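Local coordinates for protein o-succinylbenzoate synthase (Synechococcus elongatus, PDB 2OZT) that catalyses the divalent-metal-dependent dehydration of 2-succinyl-6-hydroxy-2,4-cyclohexadiene-1-carboxylate to 2-succinylbenzoate, a step in the biosynthesis of phylloquinone, at residues P51-E56 / S223-A228; M142-E147 / N178-W183; P307-T310 / A314-R317; R106-C111 / T289-H294. All blocks are in the same frame, centred on the assembly; numbering follows the deposited sequence. Where two conformers were deposited one is given.

Contact 1 of 4, residues P51-E56 / S223-A228; sequences PGWGSE and SVVSAA
W53 meets V225 where a loop of the N-terminal capping domain closes over the barrel domain. This two-domain layout is that of the enolase superfamily. The touch is apolar. V225 CG2 sits at the rim of the indole, near the ring plane, 3.9 Å from W53 CE3. The two side chains run at about a right angle. The other methyl, V225 CG1, lies 3.8 Å from W53 O and so packs on the backbone. V225 places CG1 anti to its own N (chi1 176°), which splits the two methyls between the carbonyl and the ring. G54 follows with its N 4.2 Å from V225 CG2. An alanine here would lack both methyls and would probably open a gap beside the indole rim, leaving W53 freer to shift.

Further out, W53 also rests on D221 and E222, both ligands of the bound sodium ion. V225 packs on L248 as well. The carbonyl of the preceding residue, V224, accepts a hydrogen bond from K245, the predicted proton acceptor. Segment 223-228 thus leads on from the metal ligands D221 and E222 into helix 227-235. S226 is the N-cap of that helix, and its OG is hydrogen-bonded to E229 N.

Contact 2 of 4, residues M142-E147 / N178-W183; sequences MSPEEE and NRWFAW
The ring of P144 leans at a slant toward the N-H corner of the W180 indole. P144 CB is 3.7 Å from W180 NE1. E147 comes to the same indole from another direction. Its CB lies in the ring plane at the edge, 3.8 Å from W180 CZ2, and the two side chains stand at about a right angle. The carboxylate plane of E147 is turned 54° from the indole. A water joins the two polar ends: it donates to E147 OE1 at 2.8 Å and accepts from W180 NE1 at 2.9 Å.

The helices involved, 144-157 and 174-187, are successive outer helices of the barrel, following strands 134-138 and 163-167. At the start of the first, S143 and E146 form a capping box: S143 OG accepts from E146 N, and E146 OE1 accepts from S143 N and S143 OG. The OG bond meets the anti lone pair of E146 OE1.

E147 is extended beyond CG (chi2 179°), which carries its carboxylate back to the loop before the helix. There OE2 takes the N-H of M142 at 2.8 Å, from above the carboxylate plane. V141 N adds to OE2, and G140 N binds OE1. A leucine in place of W180 would lack the indole N-H and would probably leave the bridging water without one of its mates and the proline without its flat neighbour. W180 also stacks on W172. At the outer rim a second water links the side chains of E145 and R179, accepting from R179 NE at 2.9 Å.

Contact 3 of 4, residues P307-T310 / A314-R317; sequences PLLT and AYER
L309 lies over one face of the Y315 ring, and this CH-pi contact is the main apolar element. Its CD1 is 3.6 Å from the ring centroid and 15° off the normal. L309 CB approaches the same ring near its hydroxyl end, 3.5 Å from Y315 CE1. With CD1 anti to CA (chi2 166°), CB and CD1 both lie over the ring face, and CD2 points to the helix. CD2 meets A314 CB at 3.9 Å. One leucine thus packs on two consecutive residues of the helix.

The polar link is indirect. A water donates to L309 O at 2.8 Å and is hydrogen-bonded to Y315 OH at 2.9 Å. It lies in the plane of the tyrosine ring, at the edge.

Other polar bonds hold the two parts from outside. L309 N is hydrogen-bonded to T281 OG1 on helix 277-290. E316 forms a salt bridge with R34 and a hydrogen bond with Y44, and the ring of Y315 meets that of Y44. R34 and Y44 belong to strands of the N-terminal sheet. The C-terminal helix 312-320 therefore returns to the capping domain, as in other enolase-superfamily folds.

The contact lies away from the metal site and the predicted active-site lysines. The direct contact is apolar, and it probably depends on the fit of the leucine to the ring face, while the water supplies a polar partner for L309 O.

Contact 4 of 4, residues R106-C111 / T289-H294; sequences RPWPIC and TWQPCH. With PO4 (phosphate ion), chain B.
One water grips both sides of the contact, donating to P109 O at 3.0 Å and to H294 O at 2.9 Å. The side chain of H294 turns to a bound phosphate ion, probably from the crystallisation liquor. Its ND1 gives a nearly straight bond to phosphate O4, 2.9 Å long with an angle of 172°. A weak bond runs from ND1 to O2. R165, A295 N and T134 also bind the ion. H294 NE2 is hydrogen-bonded to Q266 O. With both ring nitrogens engaged as donors, the imidazole probably carries a proton on each and hence a positive charge, which would suit the phosphate.

The apolar part centres on W108, whose ring is held between two groups. P292 covers one face, with its CD 3.6 Å from the centroid of the six-membered ring and only 7° off the normal. R106 CG lies over the opposite face. R106 puts CG between its backbone N and carbonyl carbon (chi1 84°) and bends again at chi3, which folds the arm back along the indole. W108 CH2 then lies over the guanidinium face. Q291 stands at the indole edge, with its CD 3.9 Å from W108 CH2.

R106 NH2 and Q291 NE2 come within 3.1 Å, but both are donors and no bond forms. E288 serves each of them: its carboxylate pairs with R106 NE, and its backbone O accepts from Q291 NE2.

P109 and C111 also share backbone hydrogen bonds with L296. The arrangement ties the lead-in to strand 112-114 to the chain after helix 277-290, where a (beta/alpha)7-beta barrel of the enolase superfamily closes.

The metal site is the natural reference for the four contacts. Contact 1 is nearest to it: the side chain of W53 is about 5 Å from the sodium ion. In contact 2 the side chain of E147 is about 13 Å from the ion and about 7 Å from that of K138, the predicted proton donor. Contacts 3 and 4 lie away from the metal and the predicted catalytic lysines. They are neighbours, with nearest atoms about 5 Å apart, and helices 277-290 and 312-320 follow each other in the chain. Contacts 1 and 4 alternate along the sequence, with centres 23 Å apart on opposite sides of the chain's centre. Contacts 2 and 3 are farthest apart, 44 Å between centres.

Contact 1 of 4, residues P51-E56 / S223-A228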
loop_
_atom_site.group_PDB
_atom_site.type_symbol
_atom_site.label_atom_id
_atom_site.label_comp_id
_atom_site.label_asym_id
_atom_site.label_seq_id
_atom_site.Cartn_x
_atom_site.Cartn_y
_atom_site.Cartn_z
ATOM N N PRO A 51 -2.664 5.872 -10.592
ATOM C CA PRO A 51 -2.798 5.521 -12.009
ATOM C C PRO A 51 -2.234 4.127 -12.312
ATOM O O PRO A 51 -1.098 3.810 -11.915
ATOM C CB PRO A 51 -1.965 6.609 -12.708
ATOM C CG PRO A 51 -2.209 7.866 -11.825
ATOM C CD PRO A 51 -2.067 7.216 -10.422
ATOM N N GLY A 52 -3.047 3.324 -12.987
ATOM C CA GLY A 52 -2.640 1.975 -13.356
ATOM C C GLY A 52 -3.106 0.918 -12.384
ATOM O O GLY A 52 -3.165 -0.250 -12.746
ATOM N N TRP A 53 -3.461 1.319 -11.157
ATOM C CA TRP A 53 -3.847 0.365 -10.135
ATOM C C TRP A 53 -5.375 0.345 -9.996
ATOM O O TRP A 53 -5.993 1.204 -9.339
ATOM C CB TRP A 53 -3.148 0.675 -8.812
ATOM C CG TRP A 53 -1.651 0.513 -8.834
ATOM C CD1 TRP A 53 -0.753 1.254 -9.568
ATOM C CD2 TRP A 53 -0.878 -0.441 -8.104
ATOM N NE1 TRP A 53 0.520 0.830 -9.327
ATOM C CE2 TRP A 53 0.482 -0.221 -8.439
ATOM C CE3 TRP A 53 -1.195 -1.458 -7.189
ATOM C CZ2 TRP A 53 1.522 -0.961 -7.900
ATOM C CZ3 TRP A 53 -0.146 -2.203 -6.645
ATOM C CH2 TRP A 53 1.200 -1.958 -7.009
ATOM N N GLY A 54 -5.998 -0.637 -10.623
ATOM C CA GLY A 54 -7.448 -0.676 -10.732
ATOM C C GLY A 54 -8.051 0.310 -11.726
ATOM O O GLY A 54 -7.335 1.018 -12.453
ATOM N N SER A 55 -9.376 0.395 -11.711
ATOM C CA SER A 55 -10.113 1.184 -12.695
ATOM C C SER A 55 -10.497 2.580 -12.233
ATOM O O SER A 55 -11.011 3.374 -13.032
ATOM C CB SER A 55 -11.399 0.449 -13.115
ATOM O OG SER A 55 -12.225 0.198 -11.986
ATOM N N GLU A 56 -10.278 2.884 -10.954
ATOM C CA GLU A 56 -10.706 4.204 -10.467
ATOM C C GLU A 56 -9.748 5.275 -10.981
ATOM O O GLU A 56 -8.504 5.106 -10.962
ATOM C CB GLU A 56 -10.692 4.199 -8.932
ATOM C CG GLU A 56 -11.061 5.536 -8.307
ATOM C CD GLU A 56 -11.187 5.392 -6.779
ATOM O OE1 GLU A 56 -10.520 4.484 -6.235
ATOM O OE2 GLU A 56 -11.898 6.218 -6.138
ATOM N N SER A 223 -2.372 -7.497 -7.809
ATOM C CA SER A 223 -3.620 -8.237 -7.900
ATOM C C SER A 223 -4.696 -7.802 -6.915
ATOM O O SER A 223 -5.884 -8.157 -7.116
ATOM C CB SER A 223 -3.379 -9.741 -7.690
ATOM O OG SER A 223 -2.771 -10.356 -8.837
ATOM N N VAL A 224 -4.280 -7.125 -5.835
ATOM C CA VAL A 224 -5.229 -6.754 -4.780
ATOM C C VAL A 224 -5.197 -5.260 -4.468
ATOM O O VAL A 224 -4.426 -4.796 -3.650
ATOM C CB VAL A 224 -5.118 -7.631 -3.500
ATOM C CG1 VAL A 224 -5.616 -9.076 -3.792
ATOM C CG2 VAL A 224 -3.694 -7.687 -2.935
ATOM N N VAL A 225 -6.039 -4.524 -5.162
ATOM C CA VAL A 225 -6.165 -3.082 -4.945
ATOM C C VAL A 225 -7.413 -2.793 -4.091
ATOM O O VAL A 225 -7.332 -2.207 -2.995
ATOM C CB VAL A 225 -6.194 -2.361 -6.301
ATOM C CG1 VAL A 225 -6.435 -0.839 -6.111
ATOM C CG2 VAL A 225 -4.868 -2.640 -7.069
ATOM N N SER A 226 -8.554 -3.253 -4.569
ATOM C CA SER A 226 -9.840 -2.971 -3.921
ATOM C C SER A 226 -10.303 -4.085 -2.995
ATOM O O SER A 226 -9.832 -5.240 -3.086
ATOM C CB SER A 226 -10.918 -2.783 -4.996
ATOM O OG SER A 226 -11.149 -4.038 -5.651
ATOM N N ALA A 227 -11.225 -3.738 -2.086
ATOM C CA ALA A 227 -11.863 -4.756 -1.260
ATOM C C ALA A 227 -12.449 -5.903 -2.092
ATOM O O ALA A 227 -12.357 -7.091 -1.709
ATOM C CB ALA A 227 -12.957 -4.100 -0.398
ATOM N N ALA A 228 -13.062 -5.565 -3.226
ATOM C CA ALA A 228 -13.644 -6.640 -4.068
ATOM C C ALA A 228 -12.608 -7.646 -4.548
ATOM O O ALA A 228 -12.897 -8.840 -4.597
ATOM C CB ALA A 228 -14.412 -6.039 -5.245
#

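Contact 2 of 4, residues M142-E147 / N178-W183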
loop_
_atom_site.group_PDB
_atom_site.type_symbol
_atom_site.label_atom_id
_atom_site.label_comp_id
_atom_site.label_asym_id
_atom_site.label_seq_id
_atom_site.Cartn_x
_atom_site.Cartn_y
_atom_site.Cartn_z
HETATM N N MSE A 142 17.124 -7.996 -13.942
HETATM C CA MSE A 142 18.273 -8.619 -14.631
HETATM C C MSE A 142 17.891 -10.057 -14.945
HETATM O O MSE A 142 16.766 -10.469 -14.676
HETATM C CB MSE A 142 19.520 -8.591 -13.751
HETATM C CG MSE A 142 19.840 -7.216 -13.161
HETATM SE SE MSE A 142 21.468 -7.298 -12.199
HETATM C CE MSE A 142 21.259 -8.991 -11.324
ATOM N N SER A 143 18.809 -10.850 -15.499
ATOM C CA SER A 143 18.504 -12.268 -15.738
ATOM C C SER A 143 18.297 -12.985 -14.403
ATOM O O SER A 143 18.849 -12.555 -13.389
ATOM C CB SER A 143 19.625 -12.961 -16.527
ATOM O OG SER A 143 20.779 -13.085 -15.727
ATOM N N PRO A 144 17.513 -14.071 -14.381
ATOM C CA PRO A 144 17.389 -14.863 -13.168
ATOM C C PRO A 144 18.703 -15.314 -12.575
ATOM O O PRO A 144 18.875 -15.294 -11.368
ATOM C CB PRO A 144 16.523 -16.070 -13.608
ATOM C CG PRO A 144 15.720 -15.557 -14.718
ATOM C CD PRO A 144 16.572 -14.528 -15.429
ATOM N N GLU A 145 19.654 -15.704 -13.421
ATOM C CA GLU A 145 20.887 -16.235 -12.895
ATOM C C GLU A 145 21.701 -15.145 -12.219
ATOM O O GLU A 145 22.323 -15.403 -11.192
ATOM C CB GLU A 145 21.713 -16.879 -14.007
ATOM C CG GLU A 145 21.099 -18.146 -14.582
ATOM C CD GLU A 145 19.754 -17.941 -15.295
ATOM O OE1 GLU A 145 19.528 -16.879 -15.959
ATOM O OE2 GLU A 145 18.912 -18.871 -15.173
ATOM N N GLU A 146 21.662 -13.941 -12.777
ATOM C CA GLU A 146 22.388 -12.814 -12.182
ATOM C C GLU A 146 21.769 -12.426 -10.830
ATOM O O GLU A 146 22.481 -12.216 -9.848
ATOM C CB GLU A 146 22.367 -11.612 -13.099
ATOM C CG GLU A 146 23.291 -11.736 -14.312
ATOM C CD GLU A 146 23.044 -10.604 -15.273
ATOM O OE1 GLU A 146 22.053 -10.660 -16.030
ATOM O OE2 GLU A 146 23.824 -9.631 -15.249
ATOM N N GLU A 147 20.442 -12.374 -10.805
ATOM C CA GLU A 147 19.754 -12.044 -9.547
ATOM C C GLU A 147 19.943 -13.124 -8.497
ATOM O O GLU A 147 20.069 -12.830 -7.316
ATOM C CB GLU A 147 18.271 -11.719 -9.809
ATOM C CG GLU A 147 18.147 -10.400 -10.553
ATOM C CD GLU A 147 16.716 -9.993 -10.895
ATOM O OE1 GLU A 147 15.830 -10.875 -10.795
ATOM O OE2 GLU A 147 16.534 -8.826 -11.308
ATOM N N ASN A 178 8.422 -20.454 -12.278
ATOM C CA ASN A 178 8.599 -21.807 -11.815
ATOM C C ASN A 178 10.062 -22.166 -11.522
ATOM O O ASN A 178 10.352 -22.804 -10.505
ATOM C CB ASN A 178 7.962 -22.758 -12.808
ATOM C CG ASN A 178 7.459 -23.978 -12.149
ATOM O OD1 ASN A 178 6.277 -24.092 -11.835
ATOM N ND2 ASN A 178 8.358 -24.902 -11.883
ATOM N N ARG A 179 10.968 -21.709 -12.400
ATOM C CA ARG A 179 12.411 -21.950 -12.193
ATOM C C ARG A 179 12.904 -21.226 -10.927
ATOM O O ARG A 179 13.668 -21.784 -10.133
ATOM C CB ARG A 179 13.209 -21.524 -13.415
ATOM C CG ARG A 179 13.009 -22.485 -14.604
ATOM C CD ARG A 179 14.164 -22.413 -15.631
ATOM N NE ARG A 179 14.468 -21.020 -15.998
ATOM C CZ ARG A 179 13.725 -20.274 -16.816
ATOM N NH1 ARG A 179 12.636 -20.773 -17.385
ATOM N NH2 ARG A 179 14.076 -19.012 -17.067
ATOM N N TRP A 180 12.411 -19.994 -10.699
ATOM C CA TRP A 180 12.743 -19.257 -9.484
ATOM C C TRP A 180 12.277 -19.940 -8.211
ATOM O O TRP A 180 13.021 -20.039 -7.230
ATOM C CB TRP A 180 12.106 -17.872 -9.546
ATOM C CG TRP A 180 13.057 -16.749 -9.874
ATOM C CD1 TRP A 180 13.141 -16.066 -11.044
ATOM C CD2 TRP A 180 13.995 -16.148 -8.981
ATOM N NE1 TRP A 180 14.096 -15.057 -10.943
ATOM C CE2 TRP A 180 14.626 -15.095 -9.680
ATOM C CE3 TRP A 180 14.336 -16.380 -7.648
ATOM C CZ2 TRP A 180 15.621 -14.274 -9.071
ATOM C CZ3 TRP A 180 15.339 -15.593 -7.065
ATOM C CH2 TRP A 180 15.930 -14.538 -7.762
ATOM N N PHE A 181 11.056 -20.465 -8.221
ATOM C CA PHE A 181 10.588 -21.138 -7.030
ATOM C C PHE A 181 11.350 -22.427 -6.749
ATOM O O PHE A 181 11.543 -22.774 -5.601
ATOM C CB PHE A 181 9.069 -21.340 -7.059
ATOM C CG PHE A 181 8.316 -20.061 -6.764
ATOM C CD1 PHE A 181 8.391 -19.503 -5.496
ATOM C CD2 PHE A 181 7.572 -19.428 -7.740
ATOM C CE1 PHE A 181 7.736 -18.298 -5.215
ATOM C CE2 PHE A 181 6.919 -18.240 -7.471
ATOM C CZ PHE A 181 7.017 -17.669 -6.211
ATOM N N ALA A 182 11.799 -23.079 -7.813
ATOM C CA ALA A 182 12.598 -24.329 -7.648
ATOM C C ALA A 182 13.962 -23.954 -7.068
ATOM O O ALA A 182 14.455 -24.622 -6.140
ATOM C CB ALA A 182 12.739 -25.044 -8.954
ATOM N N TRP A 183 14.558 -22.866 -7.565
ATOM C CA TRP A 183 15.820 -22.365 -7.004
ATOM C C TRP A 183 15.665 -21.997 -5.539
ATOM O O TRP A 183 16.521 -22.312 -4.699
ATOM C CB TRP A 183 16.313 -21.138 -7.772
ATOM C CG TRP A 183 17.713 -20.693 -7.380
ATOM C CD1 TRP A 183 18.873 -21.050 -7.997
ATOM C CD2 TRP A 183 18.076 -19.792 -6.329
ATOM N NE1 TRP A 183 19.942 -20.425 -7.399
ATOM C CE2 TRP A 183 19.488 -19.660 -6.359
ATOM C CE3 TRP A 183 17.359 -19.087 -5.360
ATOM C CZ2 TRP A 183 20.189 -18.872 -5.452
ATOM C CZ3 TRP A 183 18.065 -18.279 -4.451
ATOM C CH2 TRP A 183 19.468 -18.175 -4.512
HETATM O O HOH W 1 16.595 -19.717 -14.574
HETATM O O HOH W 2 14.456 -12.617 -12.489
#

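Contact 3 of 4, residues P307-T310 / A314-R317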
loop_
_atom_site.group_PDB
_atom_site.type_symbol
_atom_site.label_atom_id
_atom_site.label_comp_id
_atom_site.label_asym_id
_atom_site.label_seq_id
_atom_site.Cartn_x
_atom_site.Cartn_y
_atom_site.Cartn_z
ATOM N N PRO A 307 5.312 13.307 6.317
ATOM C CA PRO A 307 5.367 13.143 7.766
ATOM C C PRO A 307 3.972 13.156 8.399
ATOM O O PRO A 307 3.095 13.936 7.990
ATOM C CB PRO A 307 6.199 14.358 8.213
ATOM C CG PRO A 307 7.079 14.639 6.975
ATOM C CD PRO A 307 6.120 14.453 5.848
ATOM N N LEU A 308 3.760 12.273 9.369
ATOM C CA LEU A 308 2.459 12.205 10.015
ATOM C C LEU A 308 2.097 13.527 10.686
ATOM O O LEU A 308 2.983 14.223 11.226
ATOM C CB LEU A 308 2.377 11.049 11.008
ATOM C CG LEU A 308 2.792 9.675 10.466
ATOM C CD1 LEU A 308 2.451 8.642 11.494
ATOM C CD2 LEU A 308 2.095 9.359 9.130
ATOM N N LEU A 309 0.814 13.848 10.648
ATOM C CA LEU A 309 0.289 15.099 11.176
ATOM C C LEU A 309 -0.055 14.954 12.651
ATOM O O LEU A 309 -0.868 14.116 13.019
ATOM C CB LEU A 309 -0.940 15.490 10.368
ATOM C CG LEU A 309 -0.630 15.720 8.876
ATOM C CD1 LEU A 309 -1.930 15.753 8.092
ATOM C CD2 LEU A 309 0.114 17.000 8.666
ATOM N N THR A 310 0.566 15.794 13.484
ATOM C CA THR A 310 0.477 15.649 14.950
ATOM C C THR A 310 -0.347 16.748 15.637
ATOM O O THR A 310 -0.595 16.677 16.845
ATOM C CB THR A 310 1.880 15.557 15.601
ATOM O OG1 THR A 310 2.583 16.786 15.402
ATOM C CG2 THR A 310 2.698 14.407 15.010
ATOM N N ALA A 314 -1.581 21.757 11.843
ATOM C CA ALA A 314 -0.814 21.186 10.731
ATOM C C ALA A 314 -1.730 20.802 9.567
ATOM O O ALA A 314 -1.360 20.987 8.394
ATOM C CB ALA A 314 -0.011 19.973 11.172
ATOM N N TYR A 315 -2.914 20.274 9.882
ATOM C CA TYR A 315 -3.902 19.993 8.844
ATOM C C TYR A 315 -4.347 21.298 8.203
ATOM O O TYR A 315 -4.455 21.387 6.976
ATOM C CB TYR A 315 -5.141 19.307 9.411
ATOM C CG TYR A 315 -4.957 17.831 9.733
ATOM C CD1 TYR A 315 -4.439 17.421 10.955
ATOM C CD2 TYR A 315 -5.380 16.859 8.843
ATOM C CE1 TYR A 315 -4.289 16.074 11.273
ATOM C CE2 TYR A 315 -5.244 15.503 9.144
ATOM C CZ TYR A 315 -4.692 15.112 10.357
ATOM O OH TYR A 315 -4.556 13.767 10.680
ATOM N N GLU A 316 -4.651 22.290 9.046
ATOM C CA GLU A 316 -5.125 23.577 8.533
ATOM C C GLU A 316 -4.094 24.256 7.634
ATOM O O GLU A 316 -4.474 24.816 6.601
ATOM C CB GLU A 316 -5.574 24.502 9.661
ATOM C CG GLU A 316 -6.947 24.112 10.268
ATOM C CD GLU A 316 -8.183 24.547 9.430
ATOM O OE1 GLU A 316 -8.279 24.281 8.185
ATOM O OE2 GLU A 316 -9.100 25.151 10.043
ATOM N N ARG A 317 -2.811 24.193 7.996
ATOM C CA ARG A 317 -1.721 24.715 7.142
ATOM C C ARG A 317 -1.697 24.029 5.782
ATOM O O ARG A 317 -1.542 24.688 4.745
ATOM C CB ARG A 317 -0.347 24.548 7.799
ATOM C CG ARG A 317 -0.023 25.523 8.949
ATOM C CD ARG A 317 1.455 25.423 9.369
ATOM N NE ARG A 317 1.628 24.903 10.733
ATOM C CZ ARG A 317 2.117 23.705 11.054
ATOM N NH1 ARG A 317 2.212 23.364 12.336
ATOM N NH2 ARG A 317 2.502 22.839 10.116
HETATM O O HOH W 3 -3.596 13.457 13.364
#

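Contact 4 of 4, residues R106-C111 / T289-H294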
loop_
_atom_site.group_PDB
_atom_site.type_symbol
_atom_site.label_atom_id
_atom_site.label_comp_id
_atom_site.label_asym_id
_atom_site.label_seq_id
_atom_site.Cartn_x
_atom_site.Cartn_y
_atom_site.Cartn_z
ATOM N N ARG A 106 1.623 5.618 16.369
ATOM C CA ARG A 106 2.874 5.089 16.869
ATOM C C ARG A 106 3.795 4.690 15.723
ATOM O O ARG A 106 3.320 4.464 14.593
ATOM C CB ARG A 106 2.629 3.921 17.827
ATOM C CG ARG A 106 2.449 2.604 17.151
ATOM C CD ARG A 106 2.166 1.488 18.132
ATOM N NE ARG A 106 0.778 1.523 18.591
ATOM C CZ ARG A 106 0.290 0.641 19.456
ATOM N NH1 ARG A 106 1.097 -0.320 19.934
ATOM N NH2 ARG A 106 -0.972 0.702 19.824
ATOM N N PRO A 107 5.109 4.692 16.006
ATOM C CA PRO A 107 6.026 4.016 15.134
ATOM C C PRO A 107 5.643 2.548 15.063
ATOM O O PRO A 107 5.438 1.881 16.084
ATOM C CB PRO A 107 7.389 4.195 15.839
ATOM C CG PRO A 107 7.043 4.472 17.246
ATOM C CD PRO A 107 5.814 5.321 17.140
ATOM N N TRP A 108 5.455 2.098 13.837
ATOM C CA TRP A 108 5.502 0.686 13.502
ATOM C C TRP A 108 6.763 0.407 12.706
ATOM O O TRP A 108 7.276 1.325 12.033
ATOM C CB TRP A 108 4.289 0.383 12.632
ATOM C CG TRP A 108 2.986 0.619 13.344
ATOM C CD1 TRP A 108 2.161 1.705 13.217
ATOM C CD2 TRP A 108 2.363 -0.250 14.314
ATOM N NE1 TRP A 108 1.068 1.562 14.028
ATOM C CE2 TRP A 108 1.161 0.384 14.718
ATOM C CE3 TRP A 108 2.699 -1.470 14.884
ATOM C CZ2 TRP A 108 0.279 -0.188 15.641
ATOM C CZ3 TRP A 108 1.796 -2.042 15.833
ATOM C CH2 TRP A 108 0.619 -1.373 16.202
ATOM N N PRO A 109 7.269 -0.833 12.775
ATOM C CA PRO A 109 8.429 -1.162 11.939
ATOM C C PRO A 109 8.105 -0.912 10.473
ATOM O O PRO A 109 6.966 -1.212 10.035
ATOM C CB PRO A 109 8.608 -2.662 12.159
ATOM C CG PRO A 109 8.083 -2.899 13.548
ATOM C CD PRO A 109 6.869 -1.979 13.621
ATOM N N ILE A 110 9.106 -0.428 9.733
ATOM C CA ILE A 110 8.948 -0.066 8.323
ATOM C C ILE A 110 9.896 -0.906 7.477
ATOM O O ILE A 110 11.043 -1.103 7.860
ATOM C CB ILE A 110 9.318 1.419 8.088
ATOM C CG1 ILE A 110 8.476 2.351 8.968
ATOM C CG2 ILE A 110 9.183 1.805 6.591
ATOM C CD1 ILE A 110 6.972 2.277 8.652
ATOM N N CYS A 111 9.421 -1.402 6.341
ATOM C CA CYS A 111 10.280 -2.199 5.425
ATOM C C CYS A 111 11.167 -1.281 4.621
ATOM O O CYS A 111 10.712 -0.262 4.072
ATOM C CB CYS A 111 9.350 -2.970 4.503
ATOM S SG CYS A 111 10.199 -3.981 3.309
ATOM N N THR A 289 -6.078 0.064 15.580
ATOM C CA THR A 289 -7.061 -1.028 15.683
ATOM C C THR A 289 -6.514 -2.342 15.097
ATOM O O THR A 289 -6.532 -3.369 15.777
ATOM C CB THR A 289 -8.382 -0.625 15.062
ATOM O OG1 THR A 289 -8.961 0.460 15.842
ATOM C CG2 THR A 289 -9.359 -1.832 15.009
ATOM N N TRP A 290 -6.019 -2.316 13.850
ATOM C CA TRP A 290 -5.615 -3.544 13.196
ATOM C C TRP A 290 -4.316 -4.151 13.730
ATOM O O TRP A 290 -4.141 -5.369 13.635
ATOM C CB TRP A 290 -5.487 -3.316 11.677
ATOM C CG TRP A 290 -6.823 -2.993 11.026
ATOM C CD1 TRP A 290 -8.046 -3.533 11.334
ATOM C CD2 TRP A 290 -7.045 -2.101 9.913
ATOM N NE1 TRP A 290 -9.017 -3.019 10.479
ATOM C CE2 TRP A 290 -8.412 -2.153 9.597
ATOM C CE3 TRP A 290 -6.202 -1.305 9.126
ATOM C CZ2 TRP A 290 -8.970 -1.398 8.556
ATOM C CZ3 TRP A 290 -6.752 -0.583 8.063
ATOM C CH2 TRP A 290 -8.139 -0.611 7.816
ATOM N N GLN A 291 -3.436 -3.329 14.299
ATOM C CA GLN A 291 -2.201 -3.797 14.962
ATOM C C GLN A 291 -1.339 -4.713 14.102
ATOM O O GLN A 291 -1.278 -5.931 14.307
ATOM C CB GLN A 291 -2.536 -4.493 16.281
ATOM C CG GLN A 291 -3.254 -3.525 17.217
ATOM C CD GLN A 291 -2.364 -2.933 18.240
ATOM O OE1 GLN A 291 -1.471 -3.596 18.755
ATOM N NE2 GLN A 291 -2.583 -1.655 18.553
ATOM N N PRO A 292 -0.684 -4.118 13.113
ATOM C CA PRO A 292 0.024 -4.921 12.109
ATOM C C PRO A 292 1.139 -5.782 12.716
ATOM O O PRO A 292 1.778 -5.395 13.696
ATOM C CB PRO A 292 0.606 -3.852 11.147
ATOM C CG PRO A 292 0.650 -2.587 11.970
ATOM C CD PRO A 292 -0.548 -2.682 12.892
ATOM N N CYS A 293 1.382 -6.927 12.086
ATOM C CA CYS A 293 2.414 -7.849 12.543
ATOM C C CYS A 293 3.539 -8.059 11.551
ATOM O O CYS A 293 4.373 -8.972 11.703
ATOM C CB CYS A 293 1.803 -9.219 12.884
ATOM S SG CYS A 293 1.018 -10.021 11.517
ATOM N N HIS A 294 3.559 -7.241 10.504
ATOM C CA HIS A 294 4.663 -7.242 9.534
ATOM C C HIS A 294 5.076 -5.828 9.237
ATOM O O HIS A 294 4.240 -4.896 9.304
ATOM C CB HIS A 294 4.225 -7.914 8.235
ATOM C CG HIS A 294 3.790 -9.333 8.436
ATOM N ND1 HIS A 294 4.652 -10.309 8.895
ATOM C CD2 HIS A 294 2.582 -9.939 8.255
ATOM C CE1 HIS A 294 4.000 -11.463 8.981
ATOM N NE2 HIS A 294 2.742 -11.266 8.620
HETATM P P PO4 B . 8.034 -8.896 8.935
HETATM O O1 PO4 B . 8.313 -7.513 9.434
HETATM O O2 PO4 B . 7.198 -8.726 7.714
HETATM O O3 PO4 B . 9.371 -9.536 8.559
HETATM O O4 PO4 B . 7.344 -9.934 9.800
HETATM O O HOH W 4 4.794 -2.911 11.295
#